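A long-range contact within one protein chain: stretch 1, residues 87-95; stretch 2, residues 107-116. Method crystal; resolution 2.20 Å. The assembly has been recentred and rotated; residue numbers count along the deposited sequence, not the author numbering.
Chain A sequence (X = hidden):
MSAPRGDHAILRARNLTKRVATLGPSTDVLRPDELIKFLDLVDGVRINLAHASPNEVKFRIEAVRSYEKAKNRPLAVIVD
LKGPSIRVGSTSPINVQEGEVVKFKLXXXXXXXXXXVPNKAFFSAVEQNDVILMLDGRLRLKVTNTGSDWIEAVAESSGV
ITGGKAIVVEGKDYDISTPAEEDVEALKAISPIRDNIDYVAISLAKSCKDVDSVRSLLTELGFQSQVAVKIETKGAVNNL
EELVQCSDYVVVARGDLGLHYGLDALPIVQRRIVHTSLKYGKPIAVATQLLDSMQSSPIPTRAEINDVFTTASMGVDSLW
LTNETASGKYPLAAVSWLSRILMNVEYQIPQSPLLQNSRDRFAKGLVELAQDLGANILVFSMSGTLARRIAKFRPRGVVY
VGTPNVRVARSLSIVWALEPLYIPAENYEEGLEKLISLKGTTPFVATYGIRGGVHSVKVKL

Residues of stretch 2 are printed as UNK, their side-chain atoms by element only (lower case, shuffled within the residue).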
# COMPACT_ATOMS: atom_id res chain seq x y z
N ARG A 87 13.66 10.52 -51.84
CA ARG A 87 12.84 11.33 -52.72
C ARG A 87 12.86 10.83 -54.15
O ARG A 87 13.84 10.23 -54.57
CB ARG A 87 13.29 12.79 -52.67
CG ARG A 87 12.99 13.41 -51.31
CD ARG A 87 13.70 14.73 -51.07
NE ARG A 87 13.33 15.21 -49.74
CZ ARG A 87 12.22 15.90 -49.46
NH1 ARG A 87 11.38 16.25 -50.42
NH2 ARG A 87 11.97 16.26 -48.21
N VAL A 88 11.78 11.05 -54.88
CA VAL A 88 11.71 10.72 -56.29
C VAL A 88 12.89 11.47 -56.96
O VAL A 88 13.19 12.62 -56.61
CB VAL A 88 10.37 11.15 -56.92
CG1 VAL A 88 10.34 10.89 -58.41
CG2 VAL A 88 9.18 10.47 -56.21
N GLY A 89 13.57 10.80 -57.89
CA GLY A 89 14.66 11.41 -58.63
C GLY A 89 14.16 12.26 -59.78
O GLY A 89 12.97 12.60 -59.86
N SER A 90 15.05 12.60 -60.70
CA SER A 90 14.71 13.50 -61.79
C SER A 90 13.77 12.84 -62.82
O SER A 90 14.03 11.75 -63.34
CB SER A 90 15.99 14.07 -62.43
OG SER A 90 15.69 14.57 -63.72
N THR A 91 12.67 13.53 -63.12
CA THR A 91 11.64 13.05 -64.03
C THR A 91 10.67 14.21 -64.32
O THR A 91 10.47 15.09 -63.47
CB THR A 91 10.84 11.78 -63.42
OG1 THR A 91 9.96 11.21 -64.41
CG2 THR A 91 10.02 12.13 -62.22
N SER A 92 10.09 14.21 -65.51
CA SER A 92 8.91 15.02 -65.78
C SER A 92 7.75 14.46 -64.93
O SER A 92 7.78 13.28 -64.55
CB SER A 92 8.56 14.92 -67.26
OG SER A 92 8.45 13.55 -67.64
N PRO A 93 6.75 15.31 -64.60
CA PRO A 93 5.65 14.82 -63.74
C PRO A 93 5.03 13.55 -64.30
O PRO A 93 4.85 13.42 -65.51
CB PRO A 93 4.65 15.98 -63.77
CG PRO A 93 5.53 17.21 -64.00
CD PRO A 93 6.58 16.73 -64.96
N ILE A 94 4.78 12.58 -63.43
CA ILE A 94 4.17 11.32 -63.85
C ILE A 94 2.74 11.28 -63.34
O ILE A 94 2.50 11.39 -62.14
CB ILE A 94 4.97 10.09 -63.34
CG1 ILE A 94 6.33 10.01 -64.03
CG2 ILE A 94 4.21 8.78 -63.57
CD1 ILE A 94 7.43 9.48 -63.16
N ASN A 95 1.80 11.15 -64.27
CA ASN A 95 0.39 11.08 -63.93
C ASN A 95 -0.05 9.63 -63.73
O ASN A 95 0.09 8.79 -64.63
CB ASN A 95 -0.47 11.78 -64.99
CG ASN A 95 -0.21 13.29 -65.02
OD1 ASN A 95 -0.87 14.04 -64.30
ND2 ASN A 95 0.75 13.73 -65.82
N UNK A 107 17.24 4.37 -59.46
CA UNK A 107 17.71 5.32 -60.47
C UNK A 107 17.54 6.74 -59.96
O UNK A 107 16.57 7.03 -59.24
o UNK A 107 17.22 6.22 -62.68
c UNK A 107 16.89 5.18 -61.75
N UNK A 108 18.44 7.62 -60.35
CA UNK A 108 18.33 9.04 -60.05
C UNK A 108 17.68 9.83 -61.20
O UNK A 108 17.47 11.03 -61.09
c UNK A 108 20.73 9.47 -60.78
c UNK A 108 19.70 9.63 -59.68
o UNK A 108 20.50 8.67 -61.71
o UNK A 108 21.78 10.14 -60.72
N UNK A 109 17.35 9.14 -62.30
CA UNK A 109 16.77 9.77 -63.48
C UNK A 109 16.09 8.75 -64.36
O UNK A 109 16.70 7.78 -64.77
c UNK A 109 17.81 10.59 -64.29
c UNK A 109 16.83 13.16 -67.00
n UNK A 109 17.08 14.60 -67.16
c UNK A 109 17.22 11.16 -65.57
c UNK A 109 17.61 12.59 -65.80
N UNK A 110 14.80 8.98 -64.64
CA UNK A 110 14.04 8.09 -65.51
C UNK A 110 13.95 8.62 -66.94
O UNK A 110 14.32 9.76 -67.20
o UNK A 110 11.76 8.87 -65.43
c UNK A 110 12.63 7.86 -64.95
N UNK A 111 13.48 7.76 -67.84
CA UNK A 111 13.22 8.11 -69.24
C UNK A 111 11.74 8.42 -69.43
O UNK A 111 11.24 8.48 -70.56
c UNK A 111 13.59 6.93 -70.15
c UNK A 111 12.81 5.65 -69.80
o UNK A 111 12.06 5.64 -68.79
o UNK A 111 12.94 4.65 -70.54
N UNK A 112 11.02 8.58 -68.32
CA UNK A 112 9.59 8.82 -68.37
C UNK A 112 8.72 7.60 -68.12
O UNK A 112 7.57 7.75 -67.71
N UNK A 113 9.25 6.39 -68.32
CA UNK A 113 8.41 5.17 -68.21
C UNK A 113 8.30 4.58 -66.78
O UNK A 113 7.55 3.61 -66.57
o UNK A 113 10.19 3.64 -68.88
c UNK A 113 8.82 4.52 -70.65
c UNK A 113 8.86 4.05 -69.19
N UNK A 114 9.03 5.14 -65.82
CA UNK A 114 8.99 4.63 -64.43
C UNK A 114 9.29 5.72 -63.41
O UNK A 114 9.74 6.81 -63.80
c UNK A 114 9.97 3.46 -64.27
c UNK A 114 14.07 4.59 -64.87
c UNK A 114 12.21 4.26 -63.42
c UNK A 114 11.98 3.83 -65.77
c UNK A 114 13.52 4.63 -63.60
c UNK A 114 11.42 3.85 -64.49
o UNK A 114 15.38 4.97 -65.00
c UNK A 114 13.32 4.20 -65.96
N UNK A 115 9.07 5.43 -62.13
CA UNK A 115 9.39 6.37 -61.05
C UNK A 115 10.81 6.07 -60.57
O UNK A 115 11.09 4.95 -60.12
c UNK A 115 8.71 7.41 -58.80
c UNK A 115 8.43 6.29 -59.81
c UNK A 115 6.52 7.20 -61.30
c UNK A 115 6.95 6.22 -60.21
N UNK A 116 11.71 7.07 -60.66
CA UNK A 116 13.06 6.84 -60.20
C UNK A 116 13.24 7.07 -58.69
O UNK A 116 12.86 8.12 -58.14
c UNK A 116 12.93 8.97 -61.27
c UNK A 116 11.53 8.45 -61.18
c UNK A 116 13.86 7.83 -61.04

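Position 107 carries one carbon ending in one oxygen and makes no contact with stretch 1; this is a serine, Ser-107. Position 108 has two carbons, the second bearing two oxygens; the CA-to-CB bond points away from stretch 1, and no side-chain atom comes within 5 Å of it. It is Asp-108, and its backbone does the work: Ser-90 N donates to Asp-108 O at 2.9 Å.

At position 109, four carbons in a row end in a nitrogen, and one of these carbons lies 3.5 Å from Ser-90 OG. This is Lys-109, the carbon in question being CD, while Lys-109 N is held by Ser-107 OG at 2.9 Å. Position 110 again shows one carbon and one oxygen, the oxygen lying 3.1 Å from Thr-91 OG1. The residue is Ser-110; the two hydroxyls, Thr-91 OG1 and Ser-110 OG, are hydrogen bonded, and Ser-110 N donates to Ser-90 O at 3.2 Å.

Position 111 has two carbons and a terminal pair of oxygens, all remote from stretch 1: Asp-111. Position 112 has no side-chain atoms and is therefore Gly-112. With phi near 100°, a CB here would be jammed against the preceding carbonyl oxygen; Gly-112 N donates to Ser-110 OG at 3.0 Å. Position 113 has a first carbon bearing one oxygen and one carbon, a branched hydroxyl side chain without contact to stretch 1. This is Thr-113, which closes the turn through Thr-113 N to Asp-111 OD1, 2.9 Å.

Position 114 holds one carbon and a six-carbon ring bearing an oxygen; its CA-to-CB bond points away from stretch 1, and the side chain makes no close contact there. It is Tyr-114, whose hydroxyl is hydrogen bonded to that of Ser-107 (Tyr-114 OH to Ser-107 OG, 3.2 Å). Position 115 has four carbons, forked at the first, with one arm two carbons long. The carbon ending the long arm is a tight 3.1 Å from Ile-94 CD1, and the short-arm carbon lies 3.9 Å from Val-88 CG1: Ile-115. At position 116 three carbons close a ring onto the backbone nitrogen, and a ring carbon packs 3.9 Å from Val-88 CG1, giving Pro-116. Its carbonyl accepts from Gly-89 (Gly-89 N to Pro-116 O, 2.8 Å).

The contact thus joins a polar backbone seam to an apolar patch. Ser-90 and Lys-109 form a single beta bridge, in which both the amide and the carbonyl of Ser-90 are used. Gly-89 permits this close approach, since a CB there would fall 2.8 Å from Asp-108 O. Val-88 and Ile-94 pack against Ile-115, Val-88 also meeting the proline ring, and the Thr-91 to Ser-110 hydroxyl pair adds a side-chain link.

Stretch 2 (107-116) SDKSDGTYIP
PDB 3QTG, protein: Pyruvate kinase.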